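Local atomic coordinates of fibronectin type III domain-containing protein (Simiduia agarivorans, PDB entry 6P2K), a protein that probably hydrolyses xyloglucan-type beta-glucans as a family 74 glycoside hydrolase, this part of the longer protein being the beta-propeller enzyme region with bound zinc. Residues 119-124 with 162-167; 182-187 with 208-213; 100-105 with 115-120; 59-64 with 76-81. All coordinates share one frame; numbering follows the deposited sequence.

Contact 1: 119-124 with 162-167. With ZN (zinc ion), chain Q.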
loop_
_atom_site.group_PDB
_atom_site.type_symbol
_atom_site.label_atom_id
_atom_site.label_comp_id
_atom_site.label_asym_id
_atom_site.label_seq_id
_atom_site.Cartn_x
_atom_site.Cartn_y
_atom_site.Cartn_z
ATOM N N PRO B 119 31.001 -10.268 -57.703
ATOM C CA PRO B 119 29.609 -9.815 -57.618
ATOM C C PRO B 119 28.826 -10.610 -56.585
ATOM O O PRO B 119 28.984 -11.825 -56.455
ATOM C CB PRO B 119 29.077 -10.058 -59.034
ATOM C CG PRO B 119 30.278 -9.912 -59.895
ATOM C CD PRO B 119 31.439 -10.449 -59.097
ATOM N N GLY B 120 27.976 -9.914 -55.843
ATOM C CA GLY B 120 27.186 -10.576 -54.824
ATOM C C GLY B 120 26.359 -9.578 -54.047
ATOM O O GLY B 120 26.532 -8.360 -54.162
ATOM N N TRP B 121 25.450 -10.129 -53.235
ATOM C CA TRP B 121 24.599 -9.279 -52.397
ATOM C C TRP B 121 24.096 -9.998 -51.151
ATOM O O TRP B 121 23.047 -9.606 -50.630
ATOM C CB TRP B 121 23.414 -8.761 -53.214
ATOM C CG TRP B 121 22.613 -9.863 -53.836
ATOM C CD1 TRP B 121 21.528 -10.487 -53.299
ATOM C CD2 TRP B 121 22.844 -10.482 -55.108
ATOM N NE1 TRP B 121 21.061 -11.451 -54.161
ATOM C CE2 TRP B 121 21.853 -11.468 -55.277
ATOM C CE3 TRP B 121 23.789 -10.295 -56.122
ATOM C CZ2 TRP B 121 21.781 -12.265 -56.419
ATOM C CZ3 TRP B 121 23.715 -11.086 -57.252
ATOM C CH2 TRP B 121 22.718 -12.058 -57.392
ATOM N N ARG B 122 24.782 -11.033 -50.669
ATOM C CA ARG B 122 24.439 -11.745 -49.426
ATOM C C ARG B 122 23.011 -12.272 -49.552
ATOM O O ARG B 122 22.678 -12.878 -50.583
ATOM C CB ARG B 122 24.694 -10.818 -48.244
ATOM C CG ARG B 122 26.132 -10.380 -48.118
ATOM C CD ARG B 122 26.426 -9.803 -46.744
ATOM N NE ARG B 122 27.858 -9.598 -46.565
ATOM C CZ ARG B 122 28.646 -10.398 -45.854
ATOM N NH1 ARG B 122 28.140 -11.458 -45.237
ATOM N NH2 ARG B 122 29.944 -10.134 -45.757
ATOM N N ASP B 123 22.152 -12.076 -48.553
ATOM C CA ASP B 123 20.768 -12.527 -48.581
ATOM C C ASP B 123 19.801 -11.429 -49.004
ATOM O O ASP B 123 18.585 -11.611 -48.891
ATOM C CB ASP B 123 20.371 -13.065 -47.205
ATOM C CG ASP B 123 20.677 -12.081 -46.085
ATOM O OD1 ASP B 123 21.693 -11.357 -46.186
ATOM O OD2 ASP B 123 19.903 -12.027 -45.106
ATOM N N ASP B 124 20.308 -10.295 -49.485
ATOM C CA ASP B 124 19.454 -9.173 -49.856
ATOM C C ASP B 124 18.853 -9.375 -51.242
ATOM O O ASP B 124 18.976 -8.503 -52.108
ATOM C CB ASP B 124 20.242 -7.862 -49.812
ATOM C CG ASP B 124 19.994 -7.070 -48.543
ATOM O OD1 ASP B 124 19.347 -7.597 -47.610
ATOM O OD2 ASP B 124 20.448 -5.909 -48.479
ATOM N N THR B 162 20.405 -18.295 -64.678
ATOM C CA THR B 162 20.755 -18.834 -63.371
ATOM C C THR B 162 21.295 -17.766 -62.429
ATOM O O THR B 162 21.886 -16.770 -62.855
ATOM C CB THR B 162 21.800 -19.932 -63.509
ATOM O OG1 THR B 162 22.914 -19.411 -64.242
ATOM C CG2 THR B 162 21.218 -21.150 -64.226
ATOM N N ASP B 163 21.122 -18.017 -61.129
ATOM C CA ASP B 163 21.523 -17.062 -60.101
ATOM C C ASP B 163 23.040 -17.039 -59.955
ATOM O O ASP B 163 23.675 -18.087 -59.791
ATOM C CB ASP B 163 20.853 -17.419 -58.775
ATOM C CG ASP B 163 21.123 -16.403 -57.682
ATOM O OD1 ASP B 163 22.295 -16.249 -57.279
ATOM O OD2 ASP B 163 20.159 -15.744 -57.237
ATOM N N ARG B 164 23.611 -15.834 -59.984
ATOM C CA ARG B 164 25.052 -15.633 -60.075
ATOM C C ARG B 164 25.670 -15.142 -58.772
ATOM O O ARG B 164 26.851 -14.787 -58.759
ATOM C CB ARG B 164 25.361 -14.643 -61.198
ATOM C CG ARG B 164 24.986 -13.221 -60.838
ATOM C CD ARG B 164 24.627 -12.376 -62.043
ATOM N NE ARG B 164 23.865 -11.196 -61.639
ATOM C CZ ARG B 164 24.409 -10.089 -61.141
ATOM N NH1 ARG B 164 25.724 -10.006 -60.987
ATOM N NH2 ARG B 164 23.640 -9.065 -60.793
ATOM N N ASN B 165 24.904 -15.123 -57.682
ATOM C CA ASN B 165 25.390 -14.596 -56.411
ATOM C C ASN B 165 26.612 -15.373 -55.935
ATOM O O ASN B 165 26.559 -16.596 -55.782
ATOM C CB ASN B 165 24.272 -14.664 -55.370
ATOM C CG ASN B 165 24.559 -13.829 -54.138
ATOM O OD1 ASN B 165 25.578 -13.146 -54.057
ATOM N ND2 ASN B 165 23.653 -13.880 -53.169
ATOM N N VAL B 166 27.717 -14.663 -55.714
ATOM C CA VAL B 166 28.934 -15.246 -55.161
ATOM C C VAL B 166 28.997 -14.904 -53.680
ATOM O O VAL B 166 28.804 -13.743 -53.293
ATOM C CB VAL B 166 30.189 -14.745 -55.895
ATOM C CG1 VAL B 166 31.443 -15.298 -55.232
ATOM C CG2 VAL B 166 30.137 -15.141 -57.361
ATOM N N TYR B 167 29.267 -15.908 -52.849
ATOM C CA TYR B 167 29.262 -15.734 -51.404
ATOM C C TYR B 167 30.655 -15.589 -50.806
ATOM O O TYR B 167 30.846 -14.770 -49.902
ATOM C CB TYR B 167 28.530 -16.904 -50.739
ATOM C CG TYR B 167 27.057 -16.941 -51.076
ATOM C CD1 TYR B 167 26.178 -16.008 -50.541
ATOM C CD2 TYR B 167 26.544 -17.904 -51.937
ATOM C CE1 TYR B 167 24.831 -16.036 -50.849
ATOM C CE2 TYR B 167 25.196 -17.941 -52.251
ATOM C CZ TYR B 167 24.345 -17.005 -51.706
ATOM O OH TYR B 167 23.004 -17.034 -52.014
HETATM ZN ZN ZN Q . 19.381 -7.798 -45.587
HETATM O O HOH W 1 27.201 -12.366 -51.425
HETATM O O HOH W 2 21.370 -14.940 -50.929
HETATM O O HOH W 3 18.449 -6.018 -44.964
HETATM O O HOH W 4 17.748 -9.117 -45.485
HETATM O O HOH W 5 21.243 -8.390 -46.375
#
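The carboxamide of Asn165 lies flat against the indole of Trp121, the two planes only 9° apart. Asn165 CB sits over the six-membered ring, 3.6 Å from Trp121 CZ2. CG stands anti to the backbone N (chi1 -165°), which puts it above the middle of the indole. Both ends of the amide are then used by the loop: OD1 accepts from Trp121 N at 3.1 Å, the donor standing above the carbonyl plane, while ND2 gives an in-plane bond to a lone pair of Arg122 O at 2.9 Å. Beside this stack, Val166 N bonds Pro119 O at 3.2 Å. Arg164 crosses the indole at about a right angle, with Trp121 CZ3 over one face of its guanidinium, and Glu133 takes its charge. Asp163 OD1 receives Asn165 N at 2.9 Å, an Asx turn just before strand 166-171; the same OD1 also accepts from Asn184. Here two propeller blades meet: residues 119-124 leave the second strand of one four-stranded blade, and 162-167 lead into the first strand of the next. Toward Arg122 the contact is partly mediated by water: one molecule links Arg122 N to Val166 O, with 2.8 Å from the water to Val166 O. On this side the edge of the Tyr167 ring faces Arg122 O, and its OH bonds Lys212. Beyond the type II' turn of Trp121 to Asp124, Asp124 OD1 binds zinc at 2.0 Å; Gln16 and three waters are the other ligands.

Contact 2: 182-187 with 208-213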
loop_
_atom_site.group_PDB
_atom_site.type_symbol
_atom_site.label_atom_id
_atom_site.label_comp_id
_atom_site.label_asym_id
_atom_site.label_seq_id
_atom_site.Cartn_x
_atom_site.Cartn_y
_atom_site.Cartn_z
ATOM N N GLY B 182 32.693 -19.658 -53.919
ATOM C CA GLY B 182 31.462 -20.350 -53.604
ATOM C C GLY B 182 30.253 -19.545 -54.029
ATOM O O GLY B 182 30.087 -18.398 -53.611
ATOM N N SER B 183 29.398 -20.134 -54.859
ATOM C CA SER B 183 28.339 -19.372 -55.501
ATOM C C SER B 183 27.075 -20.213 -55.579
ATOM O O SER B 183 27.083 -21.418 -55.322
ATOM C CB SER B 183 28.763 -18.910 -56.901
ATOM O OG SER B 183 27.653 -18.424 -57.631
ATOM N N ASN B 184 25.971 -19.552 -55.929
ATOM C CA ASN B 184 24.783 -20.292 -56.328
ATOM C C ASN B 184 25.009 -21.041 -57.635
ATOM O O ASN B 184 24.234 -21.945 -57.964
ATOM C CB ASN B 184 23.580 -19.353 -56.455
ATOM C CG ASN B 184 23.047 -18.898 -55.104
ATOM O OD1 ASN B 184 23.038 -19.658 -54.133
ATOM N ND2 ASN B 184 22.600 -17.647 -55.038
ATOM N N LYS B 185 26.043 -20.676 -58.394
ATOM C CA LYS B 185 26.442 -21.483 -59.540
ATOM C C LYS B 185 26.971 -22.837 -59.091
ATOM O O LYS B 185 26.724 -23.861 -59.742
ATOM C CB LYS B 185 27.509 -20.745 -60.351
ATOM C CG LYS B 185 27.095 -19.372 -60.849
ATOM C CD LYS B 185 25.829 -19.465 -61.682
ATOM C CE LYS B 185 25.552 -18.169 -62.422
ATOM N NZ LYS B 185 25.917 -18.251 -63.857
ATOM N N GLY B 186 27.681 -22.859 -57.977
ATOM C CA GLY B 186 28.412 -24.003 -57.490
ATOM C C GLY B 186 29.787 -23.559 -57.038
ATOM O O GLY B 186 30.103 -22.367 -57.031
ATOM N N VAL B 187 30.618 -24.522 -56.653
ATOM C CA VAL B 187 31.982 -24.232 -56.232
ATOM C C VAL B 187 32.892 -24.324 -57.447
ATOM O O VAL B 187 32.929 -25.354 -58.128
ATOM C CB VAL B 187 32.437 -25.190 -55.123
ATOM C CG1 VAL B 187 33.929 -25.050 -54.892
ATOM C CG2 VAL B 187 31.675 -24.902 -53.850
ATOM N N ARG B 208 20.591 -30.179 -54.331
ATOM C CA ARG B 208 21.111 -28.967 -53.692
ATOM C C ARG B 208 22.338 -28.460 -54.442
ATOM O O ARG B 208 23.477 -28.599 -53.975
ATOM C CB ARG B 208 21.419 -29.209 -52.209
ATOM C CG ARG B 208 22.228 -30.458 -51.891
ATOM C CD ARG B 208 22.289 -30.708 -50.384
ATOM N NE ARG B 208 20.987 -31.068 -49.830
ATOM C CZ ARG B 208 20.276 -30.292 -49.018
ATOM N NH1 ARG B 208 20.738 -29.103 -48.657
ATOM N NH2 ARG B 208 19.102 -30.707 -48.565
ATOM N N PRO B 209 22.137 -27.830 -55.602
ATOM C CA PRO B 209 23.289 -27.378 -56.397
ATOM C C PRO B 209 23.962 -26.135 -55.843
ATOM O O PRO B 209 25.151 -25.923 -56.112
ATOM C CB PRO B 209 22.680 -27.102 -57.782
ATOM C CG PRO B 209 21.216 -27.509 -57.687
ATOM C CD PRO B 209 20.862 -27.477 -56.243
ATOM N N TRP B 210 23.251 -25.312 -55.079
ATOM C CA TRP B 210 23.750 -23.996 -54.705
ATOM C C TRP B 210 24.644 -24.081 -53.475
ATOM O O TRP B 210 24.239 -24.612 -52.436
ATOM C CB TRP B 210 22.585 -23.045 -54.438
ATOM C CG TRP B 210 21.789 -22.729 -55.660
ATOM C CD1 TRP B 210 21.913 -23.304 -56.891
ATOM C CD2 TRP B 210 20.734 -21.767 -55.771
ATOM N NE1 TRP B 210 21.008 -22.755 -57.765
ATOM C CE2 TRP B 210 20.270 -21.809 -57.103
ATOM C CE3 TRP B 210 20.138 -20.873 -54.877
ATOM C CZ2 TRP B 210 19.238 -20.995 -57.560
ATOM C CZ3 TRP B 210 19.113 -20.062 -55.334
ATOM C CH2 TRP B 210 18.674 -20.129 -56.664
ATOM N N ASN B 211 25.857 -23.554 -53.595
ATOM C CA ASN B 211 26.754 -23.432 -52.456
ATOM C C ASN B 211 26.521 -22.101 -51.754
ATOM O O ASN B 211 26.392 -21.057 -52.402
ATOM C CB ASN B 211 28.215 -23.537 -52.888
ATOM C CG ASN B 211 29.171 -23.177 -51.771
ATOM O OD1 ASN B 211 29.744 -22.088 -51.752
ATOM N ND2 ASN B 211 29.334 -24.087 -50.819
ATOM N N LYS B 212 26.468 -22.145 -50.425
ATOM C CA LYS B 212 26.238 -20.961 -49.605
ATOM C C LYS B 212 27.496 -20.566 -48.839
ATOM O O LYS B 212 27.445 -20.215 -47.660
ATOM C CB LYS B 212 25.075 -21.189 -48.643
ATOM C CG LYS B 212 23.756 -21.480 -49.340
ATOM C CD LYS B 212 23.360 -20.334 -50.262
ATOM C CE LYS B 212 22.018 -20.594 -50.933
ATOM N NZ LYS B 212 21.526 -19.399 -51.673
ATOM N N GLY B 213 28.633 -20.611 -49.504
ATOM C CA GLY B 213 29.889 -20.237 -48.889
ATOM C C GLY B 213 30.837 -21.413 -48.776
ATOM O O GLY B 213 30.424 -22.567 -48.630
#
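Asn184 holds CG beside its backbone N (chi1 -74°), which lays its side chain over Trp210, while Lys212 bends at chi2 (-59°), which turns CD back toward Asn184. The two side chains cross at an angle, and Lys212 NZ donates to Asn184 OD1 at 2.9 Å, in the carbonyl plane and on a lone pair. Asn184 CB lies over the face of Trp210, offset toward the rim and 4.0 Å from the centroid of the five-membered ring, in a CH-pi contact; the amide is tilted 40° to the indole. Next along, the backbones join through Asn211 N to Ser183 O at 3.0 Å. That oxygen also takes Gly186 N, from the opposite face of its plane, so the tight turn and the neighbouring strand share one acceptor. Ser183 OG accepts from Lys185 N at 2.9 Å, an ST turn, and is bonded to Asn165 O as well. Asn211 folds over its own strand: OD1 accepts from Gly213 N at 2.9 Å, an Asx turn, and ND2 returns a bond to Gly213 O. The same OD1 lies close against the bare CA of Gly182, at 3.1 Å, and Asn211 CG packs 3.7 Å from Val187 CG2. The hairpin turn linking strands 179-183 and 187-190 of one propeller blade is thereby laid against the first strand, 210-216, of the following blade. Asn184 ND2 bonds Asp163, and Tyr167 OH bonds both Asn184 ND2 and the lysine. The buried ammonium thus sits in a polar network ending at the carboxylate of Asp163, which probably helps to stabilise its charge.

Contact 3: 100-105 with 115-120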
loop_
_atom_site.group_PDB
_atom_site.type_symbol
_atom_site.label_atom_id
_atom_site.label_comp_id
_atom_site.label_asym_id
_atom_site.label_seq_id
_atom_site.Cartn_x
_atom_site.Cartn_y
_atom_site.Cartn_z
ATOM N N LYS B 100 27.164 -2.632 -60.235
ATOM C CA LYS B 100 27.490 -4.045 -60.051
ATOM C C LYS B 100 27.622 -4.335 -58.560
ATOM O O LYS B 100 28.635 -3.990 -57.950
ATOM C CB LYS B 100 28.787 -4.408 -60.776
ATOM C CG LYS B 100 28.733 -4.302 -62.291
ATOM C CD LYS B 100 27.657 -5.199 -62.870
ATOM C CE LYS B 100 28.020 -6.665 -62.690
ATOM N NZ LYS B 100 27.327 -7.543 -63.675
ATOM N N SER B 101 26.619 -4.986 -57.977
ATOM C CA SER B 101 26.654 -5.293 -56.549
ATOM C C SER B 101 27.773 -6.277 -56.233
ATOM O O SER B 101 27.842 -7.362 -56.819
ATOM C CB SER B 101 25.310 -5.865 -56.100
ATOM O OG SER B 101 25.258 -5.987 -54.692
ATOM N N ILE B 102 28.637 -5.907 -55.288
ATOM C CA ILE B 102 29.811 -6.693 -54.925
ATOM C C ILE B 102 29.763 -6.998 -53.436
ATOM O O ILE B 102 29.534 -6.097 -52.619
ATOM C CB ILE B 102 31.111 -5.958 -55.295
ATOM C CG1 ILE B 102 31.188 -5.782 -56.803
ATOM C CG2 ILE B 102 32.336 -6.708 -54.804
ATOM C CD1 ILE B 102 32.206 -4.794 -57.202
ATOM N N ALA B 103 29.998 -8.267 -53.084
ATOM C CA ALA B 103 29.906 -8.714 -51.701
ATOM C C ALA B 103 31.112 -9.527 -51.244
ATOM O O ALA B 103 31.048 -10.149 -50.178
ATOM C CB ALA B 103 28.630 -9.534 -51.492
ATOM N N SER B 104 32.205 -9.539 -52.006
ATOM C CA SER B 104 33.402 -10.273 -51.615
ATOM C C SER B 104 34.626 -9.596 -52.213
ATOM O O SER B 104 34.625 -9.246 -53.397
ATOM C CB SER B 104 33.340 -11.735 -52.077
ATOM O OG SER B 104 32.042 -12.282 -51.923
ATOM N N ILE B 105 35.662 -9.412 -51.395
ATOM C CA ILE B 105 36.959 -8.929 -51.862
ATOM C C ILE B 105 38.041 -9.783 -51.215
ATOM O O ILE B 105 38.031 -9.985 -49.996
ATOM C CB ILE B 105 37.186 -7.438 -51.539
ATOM C CG1 ILE B 105 35.970 -6.601 -51.937
ATOM C CG2 ILE B 105 38.426 -6.924 -52.251
ATOM C CD1 ILE B 105 35.645 -5.496 -50.950
ATOM N N ILE B 115 44.000 -8.654 -56.701
ATOM C CA ILE B 115 42.748 -8.596 -55.959
ATOM C C ILE B 115 41.650 -9.236 -56.793
ATOM O O ILE B 115 41.663 -9.179 -58.027
ATOM C CB ILE B 115 42.363 -7.146 -55.586
ATOM C CG1 ILE B 115 43.596 -6.357 -55.150
ATOM C CG2 ILE B 115 41.316 -7.134 -54.485
ATOM C CD1 ILE B 115 43.449 -4.865 -55.314
ATOM N N ILE B 116 40.694 -9.852 -56.108
ATOM C CA ILE B 116 39.496 -10.397 -56.729
ATOM C C ILE B 116 38.289 -9.757 -56.058
ATOM O O ILE B 116 38.170 -9.784 -54.827
ATOM C CB ILE B 116 39.440 -11.932 -56.614
ATOM C CG1 ILE B 116 40.544 -12.574 -57.456
ATOM C CG2 ILE B 116 38.076 -12.450 -57.026
ATOM C CD1 ILE B 116 40.601 -14.078 -57.342
ATOM N N ALA B 117 37.412 -9.166 -56.863
ATOM C CA ALA B 117 36.145 -8.622 -56.390
ATOM C C ALA B 117 35.025 -9.415 -57.042
ATOM O O ALA B 117 34.950 -9.491 -58.273
ATOM C CB ALA B 117 36.021 -7.131 -56.710
ATOM N N ALA B 118 34.164 -10.008 -56.222
ATOM C CA ALA B 118 33.149 -10.916 -56.721
ATOM C C ALA B 118 31.768 -10.292 -56.615
ATOM O O ALA B 118 31.395 -9.807 -55.539
ATOM C CB ALA B 118 33.185 -12.236 -55.944
ATOM N N PRO B 119 31.001 -10.268 -57.703
ATOM C CA PRO B 119 29.609 -9.815 -57.618
ATOM C C PRO B 119 28.826 -10.610 -56.585
ATOM O O PRO B 119 28.984 -11.825 -56.455
ATOM C CB PRO B 119 29.077 -10.058 -59.034
ATOM C CG PRO B 119 30.278 -9.912 -59.895
ATOM C CD PRO B 119 31.439 -10.449 -59.097
ATOM N N GLY B 120 27.976 -9.914 -55.843
ATOM C CA GLY B 120 27.186 -10.576 -54.824
ATOM C C GLY B 120 26.359 -9.578 -54.047
ATOM O O GLY B 120 26.532 -8.360 -54.162
HETATM O O HOH W 6 30.417 -11.487 -53.534
#
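Ser101 and Gly120 grip each other twice: Gly120 N donates to Ser101 O at 2.7 Å, coming from above the carbonyl plane, and Ser101 OG donates to Gly120 O, also at 2.7 Å. The hydroxyl reaches that oxygen because OG stands anti to its backbone N (chi1 -172°). Next to this pair, the Ala103 methyl CB presses against Gly120 C at 3.4 Å. Ala118 then bonds in both directions, its O accepting Ala103 N at 3.2 Å and its N donating to Ser104 O at 3.0 Å. These are the first two strands, 102-108 and 114-119, of a propeller blade, running antiparallel as a hairpin. The register slips by one between the Ile102-Pro119 and Ile105-Ala117 pairs. Further along, Ile105 and Ile115 lie side by side, pointing the same way, CG2 to CG2 at 3.7 Å, while on the other face Ser104 CB meets Ala118 CB at 3.9 Å. In the next shell, Ser101 N is bonded to Glu133, and Phe61 of the preceding blade packs on Ser101 and Ala103. Val166 and Val169 of the following blade cover Ala118.

Contact 4: 59-64 with 76-81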
loop_
_atom_site.group_PDB
_atom_site.type_symbol
_atom_site.label_atom_id
_atom_site.label_comp_id
_atom_site.label_asym_id
_atom_site.label_seq_id
_atom_site.Cartn_x
_atom_site.Cartn_y
_atom_site.Cartn_z
ATOM N N ARG B 59 24.300 0.729 -48.908
ATOM C CA ARG B 59 24.056 -0.684 -48.617
ATOM C C ARG B 59 25.364 -1.435 -48.839
ATOM O O ARG B 59 25.692 -1.840 -49.956
ATOM C CB ARG B 59 22.931 -1.228 -49.487
ATOM C CG ARG B 59 22.415 -2.597 -49.062
ATOM C CD ARG B 59 21.020 -2.854 -49.606
ATOM N NE ARG B 59 20.024 -1.972 -49.001
ATOM C CZ ARG B 59 19.292 -2.290 -47.937
ATOM N NH1 ARG B 59 19.442 -3.471 -47.354
ATOM N NH2 ARG B 59 18.408 -1.429 -47.454
ATOM N N VAL B 60 26.125 -1.619 -47.761
ATOM C CA VAL B 60 27.470 -2.181 -47.839
ATOM C C VAL B 60 27.409 -3.681 -47.596
ATOM O O VAL B 60 26.841 -4.137 -46.596
ATOM C CB VAL B 60 28.408 -1.502 -46.827
ATOM C CG1 VAL B 60 29.798 -2.114 -46.905
ATOM C CG2 VAL B 60 28.464 -0.007 -47.078
ATOM N N PHE B 61 28.011 -4.452 -48.507
ATOM C CA PHE B 61 28.046 -5.902 -48.398
ATOM C C PHE B 61 29.419 -6.459 -48.051
ATOM O O PHE B 61 29.505 -7.625 -47.651
ATOM C CB PHE B 61 27.567 -6.547 -49.708
ATOM C CG PHE B 61 26.109 -6.337 -49.994
ATOM C CD1 PHE B 61 25.150 -6.643 -49.044
ATOM C CD2 PHE B 61 25.697 -5.837 -51.216
ATOM C CE1 PHE B 61 23.808 -6.452 -49.308
ATOM C CE2 PHE B 61 24.355 -5.643 -51.483
ATOM C CZ PHE B 61 23.411 -5.951 -50.527
ATOM N N ALA B 62 30.486 -5.674 -48.190
ATOM C CA ALA B 62 31.826 -6.189 -47.941
ATOM C C ALA B 62 32.796 -5.039 -47.710
ATOM O O ALA B 62 32.663 -3.965 -48.304
ATOM C CB ALA B 62 32.317 -7.060 -49.103
ATOM N N VAL B 63 33.771 -5.284 -46.840
ATOM C CA VAL B 63 34.874 -4.363 -46.585
ATOM C C VAL B 63 36.156 -5.180 -46.501
ATOM O O VAL B 63 36.181 -6.248 -45.880
ATOM C CB VAL B 63 34.662 -3.545 -45.291
ATOM C CG1 VAL B 63 35.844 -2.621 -45.041
ATOM C CG2 VAL B 63 33.375 -2.744 -45.358
ATOM N N ALA B 64 37.220 -4.683 -47.130
ATOM C CA ALA B 64 38.514 -5.351 -47.089
ATOM C C ALA B 64 39.624 -4.315 -47.010
ATOM O O ALA B 64 39.614 -3.331 -47.755
ATOM C CB ALA B 64 38.721 -6.251 -48.313
ATOM N N GLY B 76 32.507 -2.973 -50.944
ATOM C CA GLY B 76 31.551 -3.450 -51.916
ATOM C C GLY B 76 30.139 -3.083 -51.509
ATOM O O GLY B 76 29.696 -3.411 -50.405
ATOM N N THR B 77 29.438 -2.389 -52.402
ATOM C CA THR B 77 28.078 -1.926 -52.153
ATOM C C THR B 77 27.142 -2.434 -53.245
ATOM O O THR B 77 27.554 -3.084 -54.209
ATOM C CB THR B 77 28.006 -0.397 -52.083
ATOM O OG1 THR B 77 28.174 0.153 -53.395
ATOM C CG2 THR B 77 29.080 0.151 -51.164
ATOM N N LEU B 78 25.859 -2.110 -53.076
ATOM C CA LEU B 78 24.848 -2.519 -54.043
ATOM C C LEU B 78 25.079 -1.875 -55.403
ATOM O O LEU B 78 24.654 -2.423 -56.427
ATOM C CB LEU B 78 23.457 -2.171 -53.510
ATOM C CG LEU B 78 22.228 -2.597 -54.316
ATOM C CD1 LEU B 78 22.180 -4.110 -54.477
ATOM C CD2 LEU B 78 20.955 -2.081 -53.659
ATOM N N TYR B 79 25.751 -0.724 -55.441
ATOM C CA TYR B 79 26.030 -0.040 -56.697
ATOM C C TYR B 79 27.470 -0.212 -57.166
ATOM O O TYR B 79 27.852 0.375 -58.183
ATOM C CB TYR B 79 25.697 1.450 -56.585
ATOM C CG TYR B 79 25.481 2.114 -57.931
ATOM C CD1 TYR B 79 24.401 1.768 -58.731
ATOM C CD2 TYR B 79 26.365 3.073 -58.408
ATOM C CE1 TYR B 79 24.200 2.365 -59.967
ATOM C CE2 TYR B 79 26.172 3.677 -59.646
ATOM C CZ TYR B 79 25.088 3.317 -60.420
ATOM O OH TYR B 79 24.886 3.911 -61.646
ATOM N N GLY B 80 28.278 -0.996 -56.463
ATOM C CA GLY B 80 29.599 -1.329 -56.947
ATOM C C GLY B 80 30.678 -1.068 -55.921
ATOM O O GLY B 80 30.435 -0.584 -54.817
ATOM N N LEU B 81 31.902 -1.401 -56.319
ATOM C CA LEU B 81 33.056 -1.273 -55.443
ATOM C C LEU B 81 33.453 0.190 -55.277
ATOM O O LEU B 81 33.389 0.979 -56.223
ATOM C CB LEU B 81 34.226 -2.076 -56.018
ATOM C CG LEU B 81 35.380 -2.519 -55.120
ATOM C CD1 LEU B 81 34.912 -3.541 -54.100
ATOM C CD2 LEU B 81 36.489 -3.093 -55.982
#
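Next to the zinc-bound Asp124, a classic beta bulge sets Phe61 and Ala62 against Gly76, beside Arg59 and Leu78. Gly76 O takes both amides: Phe61 N at 2.7 Å and, less straight (140° at the hydrogen) but on a lone pair, Ala62 N at 3.3 Å. Gly76 N returns a bond to Ala62 O at 2.8 Å. Just past the strand, Leu78 N donates to Arg59 O at 3.1 Å, nearly in line with the carbonyl. Leu78 carries the apolar part. Its CG is anti to the backbone N (chi1 -176°), and the branches divide: CD1 comes to the edge of the Phe61 ring, 4.0 Å from CE2, while CD2 rests alongside the Arg59 chain, 4.1 Å from CD. Val60 and Thr77 share a face of the sheet, their CG2 atoms 4.1 Å apart. The pairing belongs to the hairpin of strands 60-66 and 72-77, the first two of a four-stranded propeller blade. Strand 72-77 then reverses through a type I turn from Thr77 to Gly80, inside which Thr77 OG1 donates in plane to Gly80 O at 2.8 Å and accepts from Tyr79 N, an ST turn. Past Leu78 the Arg59 chain bends at chi3 (-67°). Its guanidinium forms a salt bridge with Asp124, so Arg59 is probably a second-shell residue of the zinc site; it also makes a hydrogen bond with Gln713 and a cation-pi contact with Phe127.

How the contacts relate
Contacts 4, 3, 1 and 2 follow one another through successive blades, with centres 8, 9 and 10 Å apart in that order. Contact 3 shares Pro119 and Gly120 with contact 1, and its Ile102 N lies 3.2 Å from Thr77 O of contact 4, a probable hydrogen bond between blades. Contacts 1 and 4 converge on the zinc: Asp124 OD2 forms a salt bridge with Arg59 NH1 at 2.9 Å, and Arg122 NE probably bonds Phe61 O at 2.8 Å. Contact 2 stands farther off, the Lys212 side chain about 13 Å from the metal, but joins contact 1 where Asp163 OD1 is 2.7 Å from Asn184 ND2.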